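Local coordinates for protein putative phosphoribosyltransferase (Neisseria gonorrhoeae, PDB 5VOG) that binds the alarmone ppGpp and is probably a type I phosphoribosyltransferase, at residues 50-55 / 61-66; 90-95 / 122-127. All coordinates share one frame; numbering follows the deposited sequence. Where two conformers were deposited one is given.

Contact 1. Residues 50-55 / 61-66; sequences IPARML and IPIYAV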
ATOM      1  N   ILE A  50       2.810   1.624   2.167  1.00 19.59           N
ATOM      2  CA  ILE A  50       2.581   3.014   2.562  1.00 19.33           C
ATOM      3  C   ILE A  50       3.718   3.894   2.042  1.00 19.16           C
ATOM      4  O   ILE A  50       3.439   4.927   1.422  1.00 20.24           O
ATOM      5  CB  ILE A  50       2.362   3.138   4.080  1.00 19.63           C
ATOM      6  CG1 ILE A  50       1.084   2.372   4.466  1.00 21.55           C
ATOM      7  CG2 ILE A  50       2.249   4.604   4.470  1.00 22.14           C
ATOM      8  CD1 ILE A  50       0.719   2.436   5.929  1.00 20.89           C
ATOM      9  N   PRO A  51       4.998   3.535   2.217  1.00 19.81           N
ATOM     10  CA  PRO A  51       6.062   4.322   1.558  1.00 20.00           C
ATOM     11  C   PRO A  51       5.864   4.507   0.058  1.00 19.85           C
ATOM     12  O   PRO A  51       6.104   5.613  -0.453  1.00 20.14           O
ATOM     13  CB  PRO A  51       7.324   3.508   1.870  1.00 21.38           C
ATOM     14  CG  PRO A  51       7.031   2.892   3.189  1.00 21.45           C
ATOM     15  CD  PRO A  51       5.567   2.478   3.075  1.00 20.80           C
ATOM     16  N   ALA A  52       5.412   3.467  -0.660  1.00 20.00           N
ATOM     17  CA  ALA A  52       5.235   3.600  -2.108  1.00 19.66           C
ATOM     18  C   ALA A  52       4.118   4.580  -2.449  1.00 20.46           C
ATOM     19  O   ALA A  52       4.267   5.398  -3.365  1.00 21.07           O
ATOM     20  CB  ALA A  52       4.965   2.236  -2.749  1.00 20.32           C
ATOM     21  N   ARG A  53       2.981   4.512  -1.746  1.00 19.23           N
ATOM     22  CA  ARG A  53       1.904   5.440  -2.083  1.00 20.11           C
ATOM     23  C   ARG A  53       2.257   6.868  -1.676  1.00 20.82           C
ATOM     24  O   ARG A  53       1.898   7.816  -2.390  1.00 21.57           O
ATOM     25  CB  ARG A  53       0.583   4.994  -1.451  1.00 19.94           C
ATOM     26  CG  ARG A  53      -0.596   5.926  -1.784  1.00 20.59           C
ATOM     27  CD  ARG A  53      -0.817   6.054  -3.291  1.00 20.72           C
ATOM     28  NE  ARG A  53      -1.869   7.006  -3.662  1.00 21.73           N
ATOM     29  CZ  ARG A  53      -1.705   8.323  -3.732  1.00 21.44           C
ATOM     30  NH1 ARG A  53      -0.528   8.881  -3.438  1.00 23.40           N
ATOM     31  NH2 ARG A  53      -2.725   9.092  -4.100  1.00 23.93           N
ATOM     32  N   MET A  54       2.997   7.045  -0.573  1.00 21.33           N
ATOM     33  CA  MET A  54       3.521   8.374  -0.266  1.00 21.98           C
ATOM     34  C   MET A  54       4.461   8.851  -1.366  1.00 22.42           C
ATOM     35  O   MET A  54       4.406  10.013  -1.789  1.00 23.68           O
ATOM     36  CB  MET A  54       4.245   8.367   1.084  1.00 22.15           C
ATOM     37  CG  MET A  54       3.332   8.212   2.299  1.00 23.38           C
ATOM     38  SD  MET A  54       4.389   8.116   3.764  1.00 23.68           S
ATOM     39  CE  MET A  54       3.179   8.278   5.080  1.00 22.67           C
ATOM     40  N   LEU A  55       5.330   7.959  -1.850  1.00 21.93           N
ATOM     41  CA  LEU A  55       6.248   8.336  -2.914  0.50 22.43           C
ATOM     42  C   LEU A  55       5.509   8.706  -4.196  1.00 22.71           C
ATOM     43  O   LEU A  55       5.988   9.544  -4.964  1.00 24.35           O
ATOM     44  CB  LEU A  55       7.229   7.193  -3.148  0.50 24.26           C
ATOM     45  CG  LEU A  55       8.505   7.483  -3.922  0.50 24.39           C
ATOM     46  CD1 LEU A  55       9.282   8.672  -3.343  0.50 24.91           C
ATOM     47  CD2 LEU A  55       9.360   6.222  -3.940  0.50 26.12           C
ATOM     48  N   ILE A  61       4.143   7.944 -10.666  1.00 26.06           N
ATOM     49  CA  ILE A  61       4.278   6.760 -11.511  1.00 25.35           C
ATOM     50  C   ILE A  61       3.485   5.633 -10.858  1.00 23.54           C
ATOM     51  O   ILE A  61       3.318   5.627  -9.628  1.00 23.31           O
ATOM     52  CB  ILE A  61       5.756   6.378 -11.726  1.00 24.47           C
ATOM     53  CG1 ILE A  61       6.475   6.173 -10.386  1.00 23.98           C
ATOM     54  CG2 ILE A  61       6.470   7.438 -12.556  1.00 26.25           C
ATOM     55  CD1 ILE A  61       7.947   5.815 -10.527  1.00 25.78           C
ATOM     56  N   PRO A  62       2.969   4.677 -11.631  1.00 23.70           N
ATOM     57  CA  PRO A  62       2.105   3.638 -11.051  1.00 22.81           C
ATOM     58  C   PRO A  62       2.853   2.704 -10.112  1.00 21.18           C
ATOM     59  O   PRO A  62       4.050   2.444 -10.281  1.00 22.35           O
ATOM     60  CB  PRO A  62       1.598   2.872 -12.280  1.00 24.65           C
ATOM     61  CG  PRO A  62       2.620   3.160 -13.356  1.00 26.91           C
ATOM     62  CD  PRO A  62       3.069   4.568 -13.096  1.00 25.81           C
ATOM     63  N   ILE A  63       2.114   2.158  -9.141  1.00 21.26           N
ATOM     64  CA  ILE A  63       2.655   1.235  -8.150  1.00 20.45           C
ATOM     65  C   ILE A  63       2.188  -0.173  -8.492  1.00 21.01           C
ATOM     66  O   ILE A  63       1.006  -0.500  -8.335  1.00 25.02           O
ATOM     67  CB  ILE A  63       2.221   1.591  -6.722  1.00 20.20           C
ATOM     68  CG1 ILE A  63       2.560   3.038  -6.367  1.00 22.37           C
ATOM     69  CG2 ILE A  63       2.828   0.603  -5.723  1.00 22.19           C
ATOM     70  CD1 ILE A  63       1.764   3.513  -5.156  1.00 22.30           C
ATOM     71  N   TYR A  64       3.114  -1.020  -8.917  1.00 20.87           N
ATOM     72  CA  TYR A  64       2.894  -2.457  -8.964  1.00 21.38           C
ATOM     73  C   TYR A  64       3.288  -3.059  -7.617  1.00 21.49           C
ATOM     74  O   TYR A  64       3.962  -2.421  -6.807  1.00 22.01           O
ATOM     75  CB  TYR A  64       3.695  -3.082 -10.114  1.00 22.90           C
ATOM     76  CG  TYR A  64       3.180  -2.658 -11.478  1.00 23.27           C
ATOM     77  CD1 TYR A  64       2.324  -3.480 -12.204  1.00 23.61           C
ATOM     78  CD2 TYR A  64       3.530  -1.421 -12.030  1.00 23.60           C
ATOM     79  CE1 TYR A  64       1.829  -3.088 -13.446  1.00 23.68           C
ATOM     80  CE2 TYR A  64       3.050  -1.022 -13.264  1.00 24.44           C
ATOM     81  CZ  TYR A  64       2.193  -1.853 -13.969  1.00 24.86           C
ATOM     82  OH  TYR A  64       1.715  -1.450 -15.197  1.00 26.45           O
ATOM     83  N   ALA A  65       2.854  -4.298  -7.368  1.00 22.70           N
ATOM     84  CA  ALA A  65       3.047  -4.876  -6.042  1.00 24.17           C
ATOM     85  C   ALA A  65       3.509  -6.325  -6.104  1.00 21.84           C
ATOM     86  O   ALA A  65       3.041  -7.113  -6.929  1.00 23.86           O
ATOM     87  CB  ALA A  65       1.763  -4.804  -5.212  1.00 26.03           C
ATOM     88  N   VAL A  66       4.442  -6.662  -5.216  1.00 21.46           N
ATOM     89  CA  VAL A  66       4.767  -8.035  -4.863  1.00 21.50           C
ATOM     90  C   VAL A  66       4.700  -8.094  -3.345  1.00 22.45           C
ATOM     91  O   VAL A  66       4.771  -7.067  -2.670  1.00 23.14           O
ATOM     92  CB  VAL A  66       6.164  -8.476  -5.370  1.00 22.05           C
ATOM     93  CG1 VAL A  66       6.265  -8.316  -6.888  1.00 24.30           C
ATOM     94  CG2 VAL A  66       7.271  -7.686  -4.661  1.00 23.51           C
TER
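I63 reaches from the start of strand 63-75 to helix 49-59 and uses both of its branches there. Its longer arm ends in CD1, which rests on the helix backbone, 3.6 Å from the CA of R53 and equally far from the carbonyl O of A52. The shorter branch, CG2, faces the methyl of A52, with 4.0 Å between CG2 and that CB. The first torsion explains the division: CG1 stands opposite the carbonyl carbon (chi1 -54°), and a nearly extended chi2 carries CD1 on to the helix. A beta-branched residue suits a strand and offers two contact points at once, while alanine is small enough to let the helix backbone come close, so that the CA atoms of A52 and I63 are 7.0 Å apart. This is the helix-to-second-strand packing of a beta-alpha-beta unit, made of strand 40-45, helix 49-59 and strand 63-75, in the Rossmann-like core of a type I phosphoribosyltransferase. A43 of the neighbouring parallel strand touches both A52 and I63. R53 contributes its aliphatic part, which crosses the isoleucine at about a right angle. A bend at chi2 (58°) sets its CD 4.1 Å from CD1 of I63; beyond CD the guanidinium forms a salt bridge through NH2 with D167 of the second subunit.

Contact 2. Residues 90-95 / 122-127; sequences DPVPEV and LKEDFD. With MG (magnesium ion), chain F.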
ATOM      1  N   ASP A  90       3.549 -12.106 -12.107  1.00 36.39           N
ATOM      2  CA  ASP A  90       3.619 -13.249 -13.018  1.00 41.28           C
ATOM      3  C   ASP A  90       2.529 -13.144 -14.071  1.00 42.49           C
ATOM      4  O   ASP A  90       1.337 -13.272 -13.732  1.00 47.75           O
ATOM      5  CB  ASP A  90       3.440 -14.564 -12.258  1.00 43.62           C
ATOM      6  CG  ASP A  90       4.536 -14.821 -11.270  1.00 47.32           C
ATOM      7  OD1 ASP A  90       5.704 -14.547 -11.603  1.00 47.20           O
ATOM      8  OD2 ASP A  90       4.223 -15.304 -10.160  1.00 48.38           O
ATOM      9  N   PRO A  91       2.854 -12.890 -15.344  1.00 37.78           N
ATOM     10  CA  PRO A  91       4.143 -12.420 -15.846  1.00 33.89           C
ATOM     11  C   PRO A  91       4.263 -10.928 -15.597  1.00 32.19           C
ATOM     12  O   PRO A  91       3.274 -10.299 -15.218  1.00 33.07           O
ATOM     13  CB  PRO A  91       4.060 -12.710 -17.344  1.00 35.32           C
ATOM     14  CG  PRO A  91       2.610 -12.542 -17.648  1.00 36.16           C
ATOM     15  CD  PRO A  91       1.889 -13.097 -16.438  1.00 37.02           C
ATOM     16  N   VAL A  92       5.438 -10.363 -15.820  1.00 30.31           N
ATOM     17  CA  VAL A  92       5.534  -8.900 -15.829  1.00 30.48           C
ATOM     18  C   VAL A  92       4.742  -8.362 -17.016  1.00 29.80           C
ATOM     19  O   VAL A  92       4.906  -8.864 -18.145  1.00 30.68           O
ATOM     20  CB  VAL A  92       6.995  -8.463 -15.899  1.00 31.39           C
ATOM     21  CG1 VAL A  92       7.081  -6.956 -16.090  1.00 33.36           C
ATOM     22  CG2 VAL A  92       7.727  -8.873 -14.630  1.00 30.61           C
ATOM     23  N   PRO A  93       3.871  -7.371 -16.816  1.00 31.02           N
ATOM     24  CA  PRO A  93       3.084  -6.837 -17.934  1.00 31.90           C
ATOM     25  C   PRO A  93       3.973  -6.263 -19.025  1.00 32.39           C
ATOM     26  O   PRO A  93       5.064  -5.748 -18.766  1.00 32.31           O
ATOM     27  CB  PRO A  93       2.232  -5.745 -17.276  1.00 34.74           C
ATOM     28  CG  PRO A  93       2.134  -6.167 -15.848  1.00 35.28           C
ATOM     29  CD  PRO A  93       3.455  -6.802 -15.523  1.00 33.22           C
ATOM     30  N   GLU A  94       3.479  -6.347 -20.262  1.00 33.22           N
ATOM     31  CA  GLU A  94       4.281  -5.926 -21.403  1.00 36.03           C
ATOM     32  C   GLU A  94       4.621  -4.440 -21.348  1.00 34.16           C
ATOM     33  O   GLU A  94       5.670  -4.033 -21.857  1.00 34.96           O
ATOM     34  CB  GLU A  94       3.554  -6.263 -22.706  1.00 41.78           C
ATOM     35  CG  GLU A  94       4.482  -6.519 -23.880  1.00 49.29           C
ATOM     36  CD  GLU A  94       5.347  -7.760 -23.691  1.00 54.11           C
ATOM     37  OE1 GLU A  94       4.930  -8.689 -22.962  1.00 55.73           O
ATOM     38  OE2 GLU A  94       6.447  -7.804 -24.276  1.00 56.08           O
ATOM     39  N   VAL A  95       3.770  -3.619 -20.720  1.00 32.63           N
ATOM     40  CA  VAL A  95       4.020  -2.183 -20.660  0.55 32.53           C
ATOM     41  C   VAL A  95       5.286  -1.863 -19.870  1.00 32.26           C
ATOM     42  O   VAL A  95       5.843  -0.764 -20.008  1.00 33.03           O
ATOM     43  CB  VAL A  95       2.785  -1.456 -20.074  0.55 32.07           C
ATOM     44  CG1 VAL A  95       2.649  -1.718 -18.583  0.55 32.18           C
ATOM     45  CG2 VAL A  95       2.839   0.039 -20.363  0.55 31.93           C
ATOM     46  N   LEU A 122      15.766  -9.160 -11.503  1.00 28.85           N
ATOM     47  CA  LEU A 122      16.790  -9.088 -12.539  1.00 30.76           C
ATOM     48  C   LEU A 122      16.636 -10.181 -13.587  1.00 33.70           C
ATOM     49  O   LEU A 122      17.302 -10.118 -14.626  1.00 36.19           O
ATOM     50  CB  LEU A 122      18.186  -9.155 -11.917  1.00 33.40           C
ATOM     51  CG  LEU A 122      18.622  -7.879 -11.195  1.00 35.01           C
ATOM     52  CD1 LEU A 122      19.972  -8.067 -10.520  1.00 38.07           C
ATOM     53  CD2 LEU A 122      18.657  -6.700 -12.157  1.00 34.79           C
ATOM     54  N   LYS A 123      15.790 -11.183 -13.337  1.00 33.56           N
ATOM     55  CA  LYS A 123      15.458 -12.172 -14.355  1.00 34.02           C
ATOM     56  C   LYS A 123      14.567 -11.611 -15.449  1.00 33.60           C
ATOM     57  O   LYS A 123      14.391 -12.269 -16.482  1.00 36.00           O
ATOM     58  CB  LYS A 123      14.767 -13.372 -13.714  1.00 35.31           C
ATOM     59  CG  LYS A 123      15.631 -14.121 -12.726  1.00 36.68           C
ATOM     60  CD  LYS A 123      14.835 -15.222 -12.067  1.00 37.80           C
ATOM     61  CE  LYS A 123      15.719 -16.109 -11.219  1.00 39.21           C
ATOM     62  NZ  LYS A 123      14.883 -17.072 -10.470  1.00 40.66           N
ATOM     63  N   GLU A 124      14.005 -10.425 -15.250  1.00 31.44           N
ATOM     64  CA  GLU A 124      13.037  -9.850 -16.167  1.00 31.15           C
ATOM     65  C   GLU A 124      13.719  -8.898 -17.140  1.00 34.14           C
ATOM     66  O   GLU A 124      14.905  -8.583 -17.021  1.00 38.21           O
ATOM     67  CB  GLU A 124      11.937  -9.116 -15.395  1.00 30.65           C
ATOM     68  CG  GLU A 124      11.279  -9.930 -14.288  1.00 31.41           C
ATOM     69  CD  GLU A 124      10.385 -11.040 -14.804  1.00 33.57           C
ATOM     70  OE1 GLU A 124      10.082 -11.069 -16.020  1.00 35.58           O
ATOM     71  OE2 GLU A 124       9.975 -11.883 -13.981  1.00 34.04           O
ATOM     72  N   ASP A 125      12.938  -8.423 -18.103  1.00 34.96           N
ATOM     73  CA  ASP A 125      13.448  -7.559 -19.165  1.00 39.68           C
ATOM     74  C   ASP A 125      13.174  -6.092 -18.838  1.00 39.29           C
ATOM     75  O   ASP A 125      12.418  -5.401 -19.519  1.00 43.38           O
ATOM     76  CB  ASP A 125      12.834  -7.959 -20.504  1.00 44.79           C
ATOM     77  CG  ASP A 125      13.505  -7.278 -21.687  1.00 50.35           C
ATOM     78  OD1 ASP A 125      14.551  -6.626 -21.495  1.00 52.80           O
ATOM     79  OD2 ASP A 125      12.979  -7.396 -22.814  1.00 52.42           O
ATOM     80  N   PHE A 126      13.788  -5.626 -17.757  1.00 36.57           N
ATOM     81  CA  PHE A 126      13.777  -4.216 -17.400  1.00 34.41           C
ATOM     82  C   PHE A 126      15.057  -3.549 -17.889  1.00 35.82           C
ATOM     83  O   PHE A 126      16.088  -4.197 -18.076  1.00 37.22           O
ATOM     84  CB  PHE A 126      13.664  -4.020 -15.884  1.00 30.95           C
ATOM     85  CG  PHE A 126      12.429  -4.618 -15.268  1.00 29.71           C
ATOM     86  CD1 PHE A 126      11.164  -4.232 -15.688  1.00 29.27           C
ATOM     87  CD2 PHE A 126      12.532  -5.531 -14.229  1.00 28.12           C
ATOM     88  CE1 PHE A 126      10.025  -4.773 -15.107  1.00 28.07           C
ATOM     89  CE2 PHE A 126      11.391  -6.075 -13.633  1.00 27.31           C
ATOM     90  CZ  PHE A 126      10.141  -5.693 -14.079  1.00 26.94           C
ATOM     91  N   ASP A 127      14.979  -2.234 -18.085  1.00 36.10           N
ATOM     92  CA  ASP A 127      16.172  -1.440 -18.351  1.00 38.68           C
ATOM     93  C   ASP A 127      16.956  -1.245 -17.058  1.00 40.08           C
ATOM     94  O   ASP A 127      17.958  -1.929 -16.824  1.00 44.05           O
ATOM     95  CB  ASP A 127      15.791  -0.095 -18.978  1.00 41.48           C
ATOM     96  CG  ASP A 127      17.000   0.765 -19.309  1.00 45.71           C
ATOM     97  OD1 ASP A 127      18.140   0.287 -19.154  1.00 46.56           O
ATOM     98  OD2 ASP A 127      16.807   1.924 -19.732  1.00 48.52           O
TER
HETATM   99 MG    MG F 205       7.366 -15.042 -12.798  1.00 34.48          MG
HETATM  100  O   HOH W   1       7.485 -12.127 -16.722  1.00 36.31           O
HETATM  101  O   HOH W   2       7.644 -12.810 -13.099  1.00 38.56           O
HETATM  102  O   HOH W   3       9.272 -14.794 -11.318  1.00 46.11           O
HETATM  103  O   HOH W   4       5.707 -15.701 -14.348  0.49 33.02           O
HETATM  104  O   HOH W   5       6.706 -16.904 -12.305  1.00 63.02           O
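V92 and E124 meet where two surface loops of the phosphoribosyltransferase fold come together, one leading to strand 101-105 and the other linking helix 112-121 to strand 129-133. From CB, which points at the second loop, V92 divides into two methyls with different main partners. CG1, opposite the backbone N (chi1 173°), approaches the F126 ring obliquely, 3.8 Å from its CE1. CG2 sits over the flat face of the E124 carboxylate, 3.4 Å from CD. The branched valine thus offers one methyl to the ring and the other to a carboxylate face, which suits an apolar group because the oxygens' hydrogen bonds run elsewhere, to water. Glutamate suits the other side because the bend at chi2 (-71°) turns that face to the methyl. One water accepts from the backbone N of V92 at 2.8 Å and donates to OE1 of E124, bridging the loops. OD1 of D90 binds the magnesium at 2.1 Å; the ion's other ligands here are four waters. One of these links the ion to the glutamate, probably with its hydrogens polarised by the metal: it lies 2.3 Å from the magnesium and donates to OE2 of E124 at 2.7 Å.

Contact 1 closes before contact 2 opens along the chain, and their centres are about 17 Å apart within one phosphoribosyltransferase domain. Contact 1 is buried, packing helix 49-59 on the mixed sheet through strand 63-75; contact 2 lies at the surface, between loops that lead into strands 101-105 and 129-133 of that same sheet. Y64 connects them: it follows I63 on the strand, and its ring packs on P93, with its OH 3.5 Å from CG1 of V95. One strand therefore meets the helix through one residue and the 90-95 loop through the next. At contact 1 the R53 side chain comes within about 5 Å of a bound ppGpp, whereas contact 2 carries a magnesium at the surface.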